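Local coordinates for F-actin-capping protein subunit alpha (Dictyostelium discoideum, PDB 4AKR) that caps the fast-growing barbed ends of actin filaments independently of calcium, blocking subunit exchange there without severing the filaments, at residues P177-N191 / L202-A215. Numbering follows the deposited sequence.
Sequences PGSGNVTSNGKVQVN and LNTVTQKQTTSPSA
Val182 and Ser212, Ser184 and Thr210, Gly186 and Lys208, and Val188 and Thr206 are antiparallel hydrogen-bonded pairs, each joined by two backbone bonds, in the long beta hairpin formed by the last two strands of this chain's five-stranded antiparallel sheet in the capping-protein alpha subunit. Strand 198-213 is outermost within the chain, but Leu202 to Val205 pair with a strand of the other protein's chain, so the sheet continues across the heterodimer interface. On the face carrying Val182, Thr206 and Thr210, helix 217-248 packs against the sheet.

The opposite face carries Asn185, Gln189 and Gln209. With CG anti to the backbone N (chi1 173°), Gln209 extends alongside the side chain of Asn185, its partner across the strands: CB lies 3.3 Å from Asn185 ND2, CG 3.2 Å from the same nitrogen, CD 3.7 Å from Thr183 CG2, and OE1 accepts a 2.9 Å hydrogen bond from Asn185 ND2. The donor lies in the carbonyl plane, on a lone pair, and the two amide planes are turned 36° apart. Farther along, Gln189 runs side by side with Val205, its CG 3.7 Å from Val205 CG2 while the turned end amide brings NE2 against the same methyl. An alanine in place of Gln189 would strip the aliphatic and amide cover from that methyl and is likely to leave this side of Val205 more open to solvent.

At the open end of the hairpin, away from its turn, Ser214 N donates to Gly180 O, and Ser214 OG, also bonded to Lys176 O, receives a 2.6 Å hydrogen bond from a water that accepts from Gly178 N.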
loop_
_atom_site.group_PDB
_atom_site.type_symbol
_atom_site.label_atom_id
_atom_site.label_comp_id
_atom_site.label_asym_id
_atom_site.label_seq_id
_atom_site.Cartn_x
_atom_site.Cartn_y
_atom_site.Cartn_z
ATOM N N PRO A 177 -10.865 -35.742 19.990
ATOM C CA PRO A 177 -11.832 -35.463 21.053
ATOM C C PRO A 177 -11.671 -36.238 22.355
ATOM O O PRO A 177 -11.590 -37.461 22.348
ATOM C CB PRO A 177 -13.181 -35.723 20.374
ATOM C CG PRO A 177 -12.846 -36.691 19.279
ATOM C CD PRO A 177 -11.544 -36.168 18.754
ATOM N N GLY A 178 -11.613 -35.503 23.467
ATOM C CA GLY A 178 -11.506 -36.112 24.784
ATOM C C GLY A 178 -10.149 -36.196 25.458
ATOM O O GLY A 178 -10.067 -36.333 26.683
ATOM N N SER A 179 -9.081 -36.122 24.674
ATOM C CA SER A 179 -7.729 -36.213 25.214
ATOM C C SER A 179 -6.729 -35.601 24.239
ATOM O O SER A 179 -7.085 -35.237 23.113
ATOM C CB SER A 179 -7.361 -37.678 25.442
ATOM O OG SER A 179 -7.426 -38.385 24.214
ATOM N N GLY A 180 -5.476 -35.511 24.672
ATOM C CA GLY A 180 -4.447 -34.941 23.825
ATOM C C GLY A 180 -4.520 -33.430 23.868
ATOM O O GLY A 180 -5.153 -32.862 24.760
ATOM N N ASN A 181 -3.884 -32.778 22.903
ATOM C CA ASN A 181 -3.866 -31.319 22.847
ATOM C C ASN A 181 -4.552 -30.840 21.598
ATOM O O ASN A 181 -4.755 -31.604 20.653
ATOM C CB ASN A 181 -2.439 -30.788 22.773
ATOM C CG ASN A 181 -1.648 -31.044 24.022
ATOM O OD1 ASN A 181 -0.417 -31.041 23.986
ATOM N ND2 ASN A 181 -2.337 -31.247 25.141
ATOM N N VAL A 182 -4.879 -29.556 21.602
ATOM C CA VAL A 182 -5.482 -28.909 20.455
ATOM C C VAL A 182 -4.362 -28.095 19.828
ATOM O O VAL A 182 -3.706 -27.310 20.509
ATOM C CB VAL A 182 -6.601 -27.931 20.862
ATOM C CG1 VAL A 182 -7.063 -27.134 19.634
ATOM C CG2 VAL A 182 -7.760 -28.702 21.475
ATOM N N THR A 183 -4.125 -28.297 18.544
ATOM C CA THR A 183 -3.103 -27.537 17.859
ATOM C C THR A 183 -3.828 -26.489 17.026
ATOM O O THR A 183 -4.587 -26.825 16.123
ATOM C CB THR A 183 -2.253 -28.421 16.944
ATOM O OG1 THR A 183 -1.525 -29.362 17.744
ATOM C CG2 THR A 183 -1.261 -27.564 16.137
ATOM N N SER A 184 -3.598 -25.222 17.352
ATOM C CA SER A 184 -4.232 -24.113 16.648
ATOM C C SER A 184 -3.228 -23.327 15.802
ATOM O O SER A 184 -2.256 -22.768 16.325
ATOM C CB SER A 184 -4.896 -23.172 17.659
ATOM O OG SER A 184 -5.798 -23.880 18.491
ATOM N N ASN A 185 -3.470 -23.300 14.497
ATOM C CA ASN A 185 -2.618 -22.582 13.560
ATOM C C ASN A 185 -3.361 -21.341 13.140
ATOM O O ASN A 185 -4.452 -21.423 12.563
ATOM C CB ASN A 185 -2.321 -23.431 12.319
ATOM C CG ASN A 185 -1.370 -24.579 12.615
ATOM O OD1 ASN A 185 -1.554 -25.692 12.124
ATOM N ND2 ASN A 185 -0.346 -24.310 13.423
ATOM N N GLY A 186 -2.762 -20.191 13.423
ATOM C CA GLY A 186 -3.398 -18.943 13.081
ATOM C C GLY A 186 -2.686 -18.151 12.014
ATOM O O GLY A 186 -1.453 -18.151 11.927
ATOM N N LYS A 187 -3.482 -17.478 11.188
ATOM C CA LYS A 187 -2.960 -16.627 10.132
ATOM C C LYS A 187 -3.707 -15.298 10.241
ATOM O O LYS A 187 -4.915 -15.231 10.012
ATOM C CB LYS A 187 -3.188 -17.260 8.759
ATOM C CG LYS A 187 -2.708 -16.387 7.616
ATOM C CD LYS A 187 -2.993 -17.019 6.267
ATOM C CE LYS A 187 -2.455 -16.158 5.147
ATOM N NZ LYS A 187 -2.720 -16.762 3.814
ATOM N N VAL A 188 -2.984 -14.257 10.629
ATOM C CA VAL A 188 -3.557 -12.932 10.791
ATOM C C VAL A 188 -3.076 -12.001 9.672
ATOM O O VAL A 188 -1.900 -12.011 9.317
ATOM C CB VAL A 188 -3.142 -12.327 12.145
ATOM C CG1 VAL A 188 -3.800 -10.971 12.341
ATOM C CG2 VAL A 188 -3.514 -13.262 13.266
ATOM N N GLN A 189 -3.987 -11.212 9.109
ATOM C CA GLN A 189 -3.633 -10.267 8.054
ATOM C C GLN A 189 -4.255 -8.924 8.371
ATOM O O GLN A 189 -5.461 -8.837 8.611
ATOM C CB GLN A 189 -4.131 -10.733 6.684
ATOM C CG GLN A 189 -3.233 -11.722 5.979
ATOM C CD GLN A 189 -3.786 -12.143 4.625
ATOM O OE1 GLN A 189 -4.773 -12.870 4.548
ATOM N NE2 GLN A 189 -3.152 -11.682 3.550
ATOM N N VAL A 190 -3.437 -7.876 8.360
ATOM C CA VAL A 190 -3.918 -6.533 8.659
ATOM C C VAL A 190 -3.633 -5.603 7.491
ATOM O O VAL A 190 -2.521 -5.568 6.958
ATOM C CB VAL A 190 -3.243 -5.977 9.931
ATOM C CG1 VAL A 190 -3.869 -4.647 10.321
ATOM C CG2 VAL A 190 -3.367 -6.983 11.060
ATOM N N ASN A 191 -4.643 -4.836 7.101
ATOM C CA ASN A 191 -4.508 -3.922 5.981
ATOM C C ASN A 191 -5.020 -2.527 6.313
ATOM O O ASN A 191 -6.089 -2.377 6.889
ATOM C CB ASN A 191 -5.281 -4.472 4.778
ATOM C CG ASN A 191 -4.785 -5.832 4.345
ATOM O OD1 ASN A 191 -3.807 -5.947 3.601
ATOM N ND2 ASN A 191 -5.445 -6.876 4.823
ATOM N N LEU A 202 -0.454 -0.207 4.693
ATOM C CA LEU A 202 0.179 -1.093 5.659
ATOM C C LEU A 202 -0.380 -2.467 5.295
ATOM O O LEU A 202 -1.591 -2.607 5.085
ATOM C CB LEU A 202 -0.231 -0.727 7.091
ATOM C CG LEU A 202 0.159 -1.699 8.218
ATOM C CD1 LEU A 202 1.644 -1.626 8.493
ATOM C CD2 LEU A 202 -0.602 -1.339 9.477
ATOM N N ASN A 203 0.496 -3.462 5.195
ATOM C CA ASN A 203 0.108 -4.835 4.853
ATOM C C ASN A 203 0.879 -5.820 5.728
ATOM O O ASN A 203 2.105 -5.852 5.698
ATOM C CB ASN A 203 0.423 -5.137 3.380
ATOM C CG ASN A 203 -0.527 -4.439 2.413
ATOM O OD1 ASN A 203 -1.694 -4.818 2.282
ATOM N ND2 ASN A 203 -0.025 -3.417 1.726
ATOM N N THR A 204 0.161 -6.621 6.507
ATOM C CA THR A 204 0.807 -7.589 7.374
ATOM C C THR A 204 0.249 -8.997 7.192
ATOM O O THR A 204 -0.914 -9.177 6.833
ATOM C CB THR A 204 0.661 -7.205 8.865
ATOM O OG1 THR A 204 -0.696 -7.403 9.288
ATOM C CG2 THR A 204 1.045 -5.751 9.079
ATOM N N VAL A 205 1.103 -9.985 7.436
ATOM C CA VAL A 205 0.755 -11.399 7.352
ATOM C C VAL A 205 1.578 -12.090 8.416
ATOM O O VAL A 205 2.808 -12.115 8.342
ATOM C CB VAL A 205 1.111 -12.025 5.987
ATOM C CG1 VAL A 205 0.876 -13.530 6.035
ATOM C CG2 VAL A 205 0.253 -11.428 4.901
ATOM N N THR A 206 0.894 -12.651 9.407
ATOM C CA THR A 206 1.545 -13.329 10.519
ATOM C C THR A 206 0.950 -14.719 10.716
ATOM O O THR A 206 -0.262 -14.888 10.648
ATOM C CB THR A 206 1.340 -12.544 11.829
ATOM O OG1 THR A 206 1.640 -11.166 11.610
ATOM C CG2 THR A 206 2.239 -13.075 12.913
ATOM N N GLN A 207 1.810 -15.707 10.960
ATOM C CA GLN A 207 1.366 -17.075 11.190
ATOM C C GLN A 207 1.878 -17.507 12.550
ATOM O O GLN A 207 3.061 -17.347 12.857
ATOM C CB GLN A 207 1.906 -18.021 10.122
ATOM C CG GLN A 207 1.709 -17.539 8.701
ATOM C CD GLN A 207 1.339 -18.664 7.766
ATOM O OE1 GLN A 207 1.613 -18.604 6.572
ATOM N NE2 GLN A 207 0.692 -19.696 8.303
ATOM N N LYS A 208 0.974 -18.049 13.361
ATOM C CA LYS A 208 1.302 -18.498 14.710
ATOM C C LYS A 208 0.668 -19.845 14.991
ATOM O O LYS A 208 -0.301 -20.233 14.344
ATOM C CB LYS A 208 0.778 -17.498 15.743
ATOM C CG LYS A 208 1.343 -16.096 15.626
ATOM C CD LYS A 208 2.763 -16.028 16.148
ATOM C CE LYS A 208 3.289 -14.600 16.105
ATOM N NZ LYS A 208 4.657 -14.499 16.697
ATOM N N GLN A 209 1.222 -20.554 15.962
ATOM C CA GLN A 209 0.682 -21.846 16.360
ATOM C C GLN A 209 0.698 -21.935 17.878
ATOM O O GLN A 209 1.714 -21.650 18.508
ATOM C CB GLN A 209 1.500 -23.012 15.779
ATOM C CG GLN A 209 1.057 -24.383 16.321
ATOM C CD GLN A 209 1.848 -25.551 15.758
ATOM O OE1 GLN A 209 1.677 -25.948 14.605
ATOM N NE2 GLN A 209 2.723 -26.106 16.576
ATOM N N THR A 210 -0.436 -22.317 18.459
ATOM C CA THR A 210 -0.527 -22.458 19.902
ATOM C C THR A 210 -0.992 -23.869 20.221
ATOM O O THR A 210 -1.404 -24.619 19.330
ATOM C CB THR A 210 -1.535 -21.464 20.521
ATOM O OG1 THR A 210 -2.848 -21.748 20.034
ATOM C CG2 THR A 210 -1.169 -20.039 20.163
ATOM N N THR A 211 -0.920 -24.224 21.495
ATOM C CA THR A 211 -1.335 -25.543 21.934
ATOM C C THR A 211 -2.082 -25.457 23.260
ATOM O O THR A 211 -1.753 -24.632 24.120
ATOM C CB THR A 211 -0.113 -26.471 22.097
ATOM O OG1 THR A 211 0.560 -26.592 20.838
ATOM C CG2 THR A 211 -0.547 -27.852 22.555
ATOM N N SER A 212 -3.091 -26.309 23.420
ATOM C CA SER A 212 -3.877 -26.338 24.646
ATOM C C SER A 212 -4.564 -27.700 24.821
ATOM O O SER A 212 -4.683 -28.480 23.871
ATOM C CB SER A 212 -4.894 -25.189 24.637
ATOM O OG SER A 212 -5.537 -25.090 23.384
ATOM N N PRO A 213 -5.021 -28.003 26.047
ATOM C CA PRO A 213 -5.690 -29.263 26.393
ATOM C C PRO A 213 -6.991 -29.595 25.657
ATOM O O PRO A 213 -7.851 -28.739 25.467
ATOM C CB PRO A 213 -5.931 -29.129 27.897
ATOM C CG PRO A 213 -4.889 -28.162 28.345
ATOM C CD PRO A 213 -4.887 -27.149 27.238
ATOM N N SER A 214 -7.126 -30.856 25.266
ATOM C CA SER A 214 -8.326 -31.336 24.597
ATOM C C SER A 214 -9.053 -32.263 25.569
ATOM O O SER A 214 -8.660 -33.421 25.731
ATOM C CB SER A 214 -7.968 -32.113 23.335
ATOM O OG SER A 214 -9.115 -32.745 22.791
ATOM N N ALA A 215 -10.094 -31.745 26.223
ATOM C CA ALA A 215 -10.881 -32.512 27.189
ATOM C C ALA A 215 -12.365 -32.409 26.836
ATOM O O ALA A 215 -12.764 -32.685 25.701
ATOM C CB ALA A 215 -10.637 -31.971 28.596
HETATM O O HOH W 1 -11.639 -32.460 23.444
HETATM O O HOH W 2 -4.477 -24.589 20.869
HETATM O O HOH W 3 -0.762 -9.894 10.618
#